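Local coordinates for tail fiber protein (Acinetobacter phage AM24, PDB 5W5P), which probably serves as a trimeric tailspike that recognises, and may cleave, the capsular polysaccharide of Acinetobacter baumannii, at residues A[408-414]-A[427-433]; A[298-302]-A[359-363]; A[170-176]-A[207-213]. All coordinates share one frame; numbering follows the deposited sequence.

How the contacts relate
Contacts 1 and 3 are buried pairings of parallel strands, and both reach the second subunit of the trimer; their centres lie about 39 Å apart along the same run of stacked parallel strands. Contact 2 joins two loops nearer the surface, about 26 Å from contact 1 and 33 Å from contact 3 between centres, and no other chain touches it. The chemistry follows the setting. In contact 1 an asparagine pair and apolar side chains accompany the backbone bonds, and in contact 3 arginine, glutamine and tryptophan line one face. Contact 2 relies on one threonine-aspartate bond and bridging water, with a buried area of 194 Å² against 585 and 738 Å².

Contact 1. Residues A[408-414]-A[427-433]; sequences FVGNWTN and QFGNAFS
Val-409 lays its CG2 methyl over one face of the Phe-428 ring, 3.9 Å from CG2 to the ring centroid and displaced toward the rim, a CH-pi contact. Both side chains point the same way from neighbouring strands, and the ring also meets the second methyl, Val-409 CG1. With chi1 of 58°, Phe-428 places CG between its backbone N and carbonyl carbon, which brings the end of the ring back toward the valine.

The strands run parallel in register, but the strand pairing breaks at a turn, Gly-410/Asn-411 and Gly-429/Asn-430, with both glycines at positive phi. Here Asn-411 and Asn-430 lie side by side with nearly coplanar amides. Asn-430 OD1 accepts two bonds, from Asn-411 ND2 at 2.9 Å and from the backbone Asn-411 N at 3.0 Å; the first comes nearly straight down the carbonyl direction. Asn-430 ND2 donates to Phe-408 O at 3.0 Å, from above that carbonyl's plane, while Phe-428 N takes the more axial approach to the same oxygen. A further bond from Asn-430 ND2 to Gln-427 OE1 completes the grip that fixes the amide's rotation. Asparagines lined up in this way, one per coil, form an asparagine ladder, familiar from the turns of parallel beta-helices; Asn-372, bonded to Asn-411 OD1, continues the polar row.

Past the turn, Ala-431 N binds Asn-411 O at 2.7 Å and the pairing resumes. The indole of Trp-412 spans two residues: CD1 touches Ala-431 CB at 3.4 Å, and CZ2 reaches Ser-433 CB at 3.5 Å.

Trp-412 also stacks on Tyr-329 of the second subunit, whereas Phe-408 stacks on Phe-369 and Trp-419 of its own chain. Backbone bonds from Val-409 to Phe-369 and Gly-371, and from Trp-412 to Asn-372 and Phe-374, place strands 407-409 and 412-413 between strand 365-375 and strands 427-428 and 431-432.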
# COMPACT_ATOMS: atom_id res chain seq x y z
N PHE A 408 11.94 -6.44 -7.84
CA PHE A 408 10.67 -7.14 -8.02
C PHE A 408 10.51 -8.16 -6.91
O PHE A 408 11.38 -9.01 -6.71
CB PHE A 408 10.61 -7.83 -9.39
CG PHE A 408 10.52 -6.89 -10.56
CD1 PHE A 408 11.66 -6.24 -11.04
CD2 PHE A 408 9.31 -6.66 -11.19
CE1 PHE A 408 11.58 -5.38 -12.11
CE2 PHE A 408 9.22 -5.79 -12.27
CZ PHE A 408 10.36 -5.15 -12.73
N VAL A 409 9.39 -8.09 -6.19
CA VAL A 409 9.11 -8.97 -5.07
C VAL A 409 7.70 -9.53 -5.22
O VAL A 409 6.73 -8.77 -5.30
CB VAL A 409 9.25 -8.24 -3.72
CG1 VAL A 409 8.75 -9.13 -2.57
CG2 VAL A 409 10.70 -7.80 -3.49
N GLY A 410 7.59 -10.85 -5.27
CA GLY A 410 6.30 -11.51 -5.16
C GLY A 410 5.33 -11.29 -6.29
O GLY A 410 4.12 -11.42 -6.09
N ASN A 411 5.82 -10.95 -7.49
CA ASN A 411 4.97 -10.75 -8.65
C ASN A 411 4.71 -12.07 -9.37
O ASN A 411 5.39 -13.07 -9.14
CB ASN A 411 5.60 -9.75 -9.62
CG ASN A 411 5.94 -8.42 -8.96
OD1 ASN A 411 5.08 -7.55 -8.81
ND2 ASN A 411 7.20 -8.27 -8.55
N TRP A 412 3.72 -12.06 -10.26
CA TRP A 412 3.33 -13.23 -11.03
C TRP A 412 3.16 -12.83 -12.49
O TRP A 412 2.40 -11.91 -12.80
CB TRP A 412 2.01 -13.82 -10.51
CG TRP A 412 1.64 -15.16 -11.11
CD1 TRP A 412 1.78 -16.38 -10.51
CD2 TRP A 412 1.08 -15.41 -12.41
NE1 TRP A 412 1.34 -17.37 -11.36
CE2 TRP A 412 0.91 -16.80 -12.53
CE3 TRP A 412 0.71 -14.59 -13.48
CZ2 TRP A 412 0.38 -17.39 -13.67
CZ3 TRP A 412 0.20 -15.18 -14.62
CH2 TRP A 412 0.03 -16.57 -14.71
N THR A 413 3.85 -13.55 -13.38
CA THR A 413 3.71 -13.32 -14.81
C THR A 413 3.63 -14.66 -15.52
O THR A 413 4.02 -15.70 -14.99
CB THR A 413 4.88 -12.49 -15.37
OG1 THR A 413 4.55 -12.03 -16.69
CG2 THR A 413 6.16 -13.31 -15.43
N ASN A 414 3.09 -14.62 -16.74
CA ASN A 414 3.16 -15.74 -17.67
C ASN A 414 3.62 -15.27 -19.04
O ASN A 414 3.40 -15.97 -20.04
CB ASN A 414 1.83 -16.49 -17.75
CG ASN A 414 0.70 -15.63 -18.31
OD1 ASN A 414 0.84 -14.42 -18.48
ND2 ASN A 414 -0.43 -16.26 -18.59
N GLN A 427 15.76 -9.51 -6.81
CA GLN A 427 14.40 -9.98 -7.06
C GLN A 427 14.21 -11.33 -6.39
O GLN A 427 15.08 -12.21 -6.49
CB GLN A 427 14.11 -10.07 -8.56
CG GLN A 427 15.07 -10.96 -9.34
CD GLN A 427 14.60 -12.40 -9.40
OE1 GLN A 427 13.40 -12.67 -9.42
NE2 GLN A 427 15.55 -13.33 -9.40
N PHE A 428 13.07 -11.50 -5.72
CA PHE A 428 12.75 -12.78 -5.09
C PHE A 428 11.24 -12.92 -5.00
O PHE A 428 10.49 -11.94 -5.06
CB PHE A 428 13.40 -12.91 -3.71
CG PHE A 428 13.01 -11.82 -2.75
CD1 PHE A 428 11.86 -11.92 -1.98
CD2 PHE A 428 13.80 -10.68 -2.61
CE1 PHE A 428 11.50 -10.91 -1.09
CE2 PHE A 428 13.45 -9.68 -1.73
CZ PHE A 428 12.29 -9.79 -0.97
N GLY A 429 10.79 -14.17 -4.84
CA GLY A 429 9.38 -14.46 -4.68
C GLY A 429 8.54 -14.32 -5.93
O GLY A 429 7.32 -14.43 -5.85
N ASN A 430 9.16 -14.09 -7.09
CA ASN A 430 8.41 -13.89 -8.32
C ASN A 430 8.08 -15.22 -8.98
O ASN A 430 8.81 -16.21 -8.85
CB ASN A 430 9.20 -13.01 -9.29
CG ASN A 430 9.48 -11.63 -8.73
OD1 ASN A 430 8.57 -10.80 -8.60
ND2 ASN A 430 10.74 -11.37 -8.40
N ALA A 431 6.98 -15.23 -9.73
CA ALA A 431 6.52 -16.42 -10.44
C ALA A 431 6.60 -16.19 -11.94
O ALA A 431 6.12 -15.17 -12.44
CB ALA A 431 5.09 -16.77 -10.04
N PHE A 432 7.21 -17.13 -12.65
CA PHE A 432 7.40 -17.05 -14.10
C PHE A 432 6.71 -18.24 -14.75
O PHE A 432 7.36 -19.15 -15.28
CB PHE A 432 8.89 -17.01 -14.45
CG PHE A 432 9.66 -16.00 -13.66
CD1 PHE A 432 9.75 -14.69 -14.09
CD2 PHE A 432 10.29 -16.36 -12.47
CE1 PHE A 432 10.46 -13.76 -13.36
CE2 PHE A 432 11.00 -15.43 -11.74
CZ PHE A 432 11.08 -14.13 -12.18
N SER A 433 5.38 -18.22 -14.73
CA SER A 433 4.61 -19.33 -15.27
C SER A 433 4.85 -19.44 -16.78
O SER A 433 4.81 -18.43 -17.50
CB SER A 433 3.13 -19.13 -14.95
OG SER A 433 2.29 -19.87 -15.82
O HOH W 1 -0.39 -19.43 -17.52

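Contact 2. Residues A[298-302]-A[359-363]; sequences LDGDG and GTTGY
Asp-301 and Thr-360 make the direct polar link, and with Thr-361 they have the most surface buried here. The hydroxyl of Thr-360 donates from OG1 to Asp-301 OD1 at 3.0 Å, meeting the carboxylate on its syn side and 18° out of its plane. The second oxygen, Asp-301 OD2, also lies close, 3.4 Å from Thr-360 CB, so the threonine faces both arms of the carboxylate. Two torsions produce this meeting. Asp-301 holds CG beside its backbone N (chi1 -73°), which carries the acid's end toward the other loop; Thr-360 sets OG1 between its own N and carbonyl carbon (chi1 47°), where the hydroxyl can face the acid.

Thr-361 lies alongside, its OG1 3.6 Å from Gly-300 O, a longer separation than the Thr-360 bond. Its CA is 4.5 Å from that of Asp-301, the nearest CA pair across the two segments.

Two waters supply the remaining polar links between the main chains. One donates to both Gly-300 O and Gly-302 O, and accepts from Gly-362 N at 3.2 Å, tying three backbone groups together. The other donates to Thr-360 O at 2.9 Å and to Asp-301 O, bridging the same two residues that meet through their side chains. The loops are therefore joined largely through solvent, consistent with Asp-301 and Thr-360 being exposed.

Asp-299 forms a salt bridge with Lys-324, and Lys-357 donates to Thr-361 O. Segment 298-302 leads out of strand 294-298 toward strand 306-310, and residues 359-363 lie in the loop between strands 353-354 and 365-375. Strands 294-298 and 353-354 belong to one parallel sheet with strand 321-328 between them, so the two loops meet past an intervening strand.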
# COMPACT_ATOMS: atom_id res chain seq x y z
N LEU A 298 4.13 9.80 -18.66
CA LEU A 298 4.98 10.88 -18.18
C LEU A 298 6.41 10.57 -18.64
O LEU A 298 7.29 10.24 -17.85
CB LEU A 298 4.90 11.04 -16.65
CG LEU A 298 3.54 11.33 -16.02
CD1 LEU A 298 3.57 11.05 -14.51
CD2 LEU A 298 3.11 12.77 -16.29
N ASP A 299 6.63 10.66 -19.95
CA ASP A 299 7.85 10.14 -20.57
C ASP A 299 8.77 11.24 -21.10
O ASP A 299 9.40 11.09 -22.15
CB ASP A 299 7.50 9.16 -21.69
CG ASP A 299 6.48 9.72 -22.67
OD1 ASP A 299 5.94 10.82 -22.42
OD2 ASP A 299 6.24 9.07 -23.71
N GLY A 300 8.87 12.35 -20.37
CA GLY A 300 9.84 13.37 -20.71
C GLY A 300 11.26 12.94 -20.39
O GLY A 300 11.52 11.93 -19.74
N ASP A 301 12.21 13.75 -20.86
CA ASP A 301 13.63 13.44 -20.74
C ASP A 301 14.26 13.99 -19.46
O ASP A 301 15.49 14.04 -19.36
CB ASP A 301 14.39 13.96 -21.96
CG ASP A 301 14.13 13.14 -23.20
OD1 ASP A 301 13.64 12.00 -23.06
OD2 ASP A 301 14.43 13.61 -24.32
N GLY A 302 13.46 14.39 -18.48
CA GLY A 302 13.99 15.01 -17.28
C GLY A 302 14.79 14.05 -16.43
O GLY A 302 14.77 12.83 -16.59
N GLY A 359 15.35 4.88 -24.68
CA GLY A 359 15.61 5.90 -25.68
C GLY A 359 16.31 7.10 -25.07
O GLY A 359 17.34 6.97 -24.39
N THR A 360 15.74 8.28 -25.30
CA THR A 360 16.32 9.52 -24.81
C THR A 360 16.12 9.71 -23.31
O THR A 360 16.80 10.54 -22.71
CB THR A 360 15.73 10.71 -25.55
OG1 THR A 360 14.30 10.57 -25.59
CG2 THR A 360 16.26 10.76 -26.97
N THR A 361 15.25 8.92 -22.69
CA THR A 361 14.84 9.13 -21.31
C THR A 361 15.99 8.85 -20.35
O THR A 361 16.89 8.06 -20.64
CB THR A 361 13.62 8.25 -21.02
OG1 THR A 361 12.43 8.89 -21.51
CG2 THR A 361 13.47 7.98 -19.57
N GLY A 362 15.98 9.55 -19.19
CA GLY A 362 16.99 9.36 -18.17
C GLY A 362 16.82 8.07 -17.38
O GLY A 362 15.83 7.35 -17.51
N TYR A 363 17.81 7.77 -16.54
CA TYR A 363 17.78 6.55 -15.75
C TYR A 363 16.88 6.71 -14.53
O TYR A 363 16.81 7.78 -13.92
CB TYR A 363 19.19 6.17 -15.29
CG TYR A 363 20.10 5.66 -16.38
CD1 TYR A 363 19.96 4.37 -16.88
CD2 TYR A 363 21.10 6.47 -16.90
CE1 TYR A 363 20.80 3.91 -17.88
CE2 TYR A 363 21.94 6.01 -17.91
CZ TYR A 363 21.78 4.73 -18.39
OH TYR A 363 22.62 4.27 -19.39
O HOH W 2 13.42 11.01 -17.89
O HOH W 3 17.69 11.93 -20.29

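Contact 3. Residues A[170-176]-A[207-213]; sequences GARVWVY and GLRFQGD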
# COMPACT_ATOMS: atom_id res chain seq x y z
N GLY A 170 -25.10 11.51 -10.32
CA GLY A 170 -25.29 10.61 -11.44
C GLY A 170 -25.31 11.28 -12.80
O GLY A 170 -25.34 10.57 -13.81
N ALA A 171 -25.29 12.61 -12.86
CA ALA A 171 -25.38 13.30 -14.13
C ALA A 171 -24.21 12.94 -15.04
O ALA A 171 -23.17 12.44 -14.60
CB ALA A 171 -25.43 14.81 -13.91
N ARG A 172 -24.39 13.20 -16.33
CA ARG A 172 -23.36 12.99 -17.33
C ARG A 172 -22.89 14.33 -17.88
O ARG A 172 -23.69 15.25 -18.06
CB ARG A 172 -23.88 12.12 -18.48
CG ARG A 172 -22.89 11.93 -19.61
CD ARG A 172 -23.60 11.63 -20.91
NE ARG A 172 -23.85 10.21 -21.05
CZ ARG A 172 -25.04 9.68 -21.35
NH1 ARG A 172 -26.08 10.47 -21.55
NH2 ARG A 172 -25.16 8.37 -21.45
N VAL A 173 -21.58 14.44 -18.12
CA VAL A 173 -20.98 15.62 -18.71
C VAL A 173 -20.23 15.18 -19.96
O VAL A 173 -19.24 14.44 -19.86
CB VAL A 173 -20.03 16.34 -17.73
CG1 VAL A 173 -19.33 17.52 -18.42
CG2 VAL A 173 -20.79 16.81 -16.50
N TRP A 174 -20.71 15.60 -21.12
CA TRP A 174 -19.96 15.42 -22.36
C TRP A 174 -18.83 16.44 -22.41
O TRP A 174 -19.05 17.64 -22.23
CB TRP A 174 -20.87 15.59 -23.57
CG TRP A 174 -21.93 14.55 -23.70
CD1 TRP A 174 -23.23 14.66 -23.30
CD2 TRP A 174 -21.79 13.26 -24.29
NE1 TRP A 174 -23.90 13.50 -23.59
CE2 TRP A 174 -23.05 12.63 -24.21
CE3 TRP A 174 -20.73 12.57 -24.89
CZ2 TRP A 174 -23.27 11.34 -24.69
CZ3 TRP A 174 -20.95 11.29 -25.37
CH2 TRP A 174 -22.22 10.69 -25.27
N VAL A 175 -17.62 15.96 -22.67
CA VAL A 175 -16.41 16.78 -22.58
C VAL A 175 -15.88 17.02 -23.99
O VAL A 175 -15.73 16.08 -24.78
CB VAL A 175 -15.34 16.11 -21.70
CG1 VAL A 175 -14.17 17.05 -21.49
CG2 VAL A 175 -15.95 15.68 -20.37
N TYR A 176 -15.59 18.29 -24.29
CA TYR A 176 -15.01 18.69 -25.58
C TYR A 176 -13.93 19.73 -25.27
O TYR A 176 -14.22 20.93 -25.18
CB TYR A 176 -16.07 19.24 -26.52
CG TYR A 176 -17.03 18.20 -27.04
CD1 TYR A 176 -18.17 17.86 -26.32
CD2 TYR A 176 -16.79 17.55 -28.24
CE1 TYR A 176 -19.05 16.91 -26.79
CE2 TYR A 176 -17.67 16.59 -28.72
CZ TYR A 176 -18.80 16.27 -27.98
OH TYR A 176 -19.68 15.32 -28.45
N GLY A 207 -19.98 10.99 -8.09
CA GLY A 207 -21.31 10.99 -8.66
C GLY A 207 -21.43 11.60 -10.04
O GLY A 207 -22.52 12.04 -10.42
N LEU A 208 -20.34 11.63 -10.81
CA LEU A 208 -20.31 12.24 -12.13
C LEU A 208 -19.82 11.25 -13.17
O LEU A 208 -18.93 10.43 -12.90
CB LEU A 208 -19.40 13.47 -12.16
CG LEU A 208 -19.95 14.76 -11.58
CD1 LEU A 208 -18.88 15.84 -11.66
CD2 LEU A 208 -21.22 15.18 -12.32
N ARG A 209 -20.38 11.34 -14.37
CA ARG A 209 -19.98 10.52 -15.51
C ARG A 209 -19.44 11.44 -16.59
O ARG A 209 -20.21 12.10 -17.29
CB ARG A 209 -21.16 9.70 -16.02
CG ARG A 209 -21.72 8.71 -15.02
CD ARG A 209 -22.96 8.02 -15.57
NE ARG A 209 -24.08 8.93 -15.69
CZ ARG A 209 -24.95 8.92 -16.70
NH1 ARG A 209 -24.83 8.04 -17.69
NH2 ARG A 209 -25.96 9.79 -16.72
N PHE A 210 -18.12 11.51 -16.71
CA PHE A 210 -17.49 12.28 -17.78
C PHE A 210 -17.36 11.39 -19.00
O PHE A 210 -16.89 10.26 -18.90
CB PHE A 210 -16.13 12.81 -17.34
CG PHE A 210 -16.21 13.89 -16.29
CD1 PHE A 210 -15.90 13.61 -14.96
CD2 PHE A 210 -16.61 15.17 -16.62
CE1 PHE A 210 -15.97 14.61 -13.99
CE2 PHE A 210 -16.70 16.17 -15.66
CZ PHE A 210 -16.38 15.88 -14.35
N GLN A 211 -17.80 11.89 -20.15
CA GLN A 211 -17.88 11.07 -21.35
C GLN A 211 -17.47 11.88 -22.57
O GLN A 211 -17.85 13.05 -22.72
CB GLN A 211 -19.30 10.52 -21.55
CG GLN A 211 -19.43 9.49 -22.67
CD GLN A 211 -20.71 8.68 -22.59
OE1 GLN A 211 -21.36 8.62 -21.54
NE2 GLN A 211 -21.09 8.05 -23.70
N GLY A 212 -16.67 11.25 -23.44
CA GLY A 212 -16.36 11.80 -24.74
C GLY A 212 -16.93 10.90 -25.84
O GLY A 212 -17.37 9.78 -25.58
N ASP A 213 -16.91 11.42 -27.06
CA ASP A 213 -17.40 10.66 -28.21
C ASP A 213 -16.32 9.77 -28.83
O ASP A 213 -16.64 8.95 -29.70
CB ASP A 213 -17.98 11.59 -29.28
CG ASP A 213 -17.02 12.70 -29.67
OD1 ASP A 213 -15.86 12.67 -29.24
OD2 ASP A 213 -17.45 13.62 -30.40
O HOH W 4 -15.64 14.37 -27.09
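Gly-170 uses both its backbone N and its carbonyl O: the N donates to Gly-207 O, and the O receives Arg-209 NE at 2.8 Å, close to the guanidinium plane, with a weaker bond from Arg-209 NH2. Ala-171 O then accepts Arg-209 N.

Arg-172 lays its CB over one face of the Arg-209 guanidinium, 3.6 Å from NH2. Its own guanidinium lies between Arg-209 NH1 on one face and Trp-174 CZ2 on the opposite one. Arg-172 NE bonds Gln-211 OE1 at 3.0 Å from above the carbonyl plane, the two flat groups standing 79° apart. Arg-172 NH1 donates to Ser-144 OG. Asp-161 of the second subunit salt-bridges Arg-172 and accepts, through its backbone O, from Arg-209 NH1, which probably offsets the proximity of the two positive charges.

Val-173 turns to the other face, where its CB packs against Phe-210 CD2 at 3.8 Å. Trp-174 returns to the arginine face. With CG beside the backbone N (chi1 -66°), its indole runs alongside Gln-211, CH2 lying 3.3 Å from NE2, while the amide plane is inclined 47° to the ring. Val-175 sends CG2 to Phe-210 CD2 at 3.8 Å, and Val-175 N bonds Gln-211 O. At Tyr-176 the ring stands nearly perpendicular to the carboxylate of Asp-213, with CE2 3.4 Å from OD2; Asp-213 OD1 is hydrogen-bonded to Ser-216 OG.

Flanked by strands 144-147 and 235-237, these in-register parallel strands, each one coil from the next, are characteristic of the right-handed beta-helix of trimeric phage tailspikes.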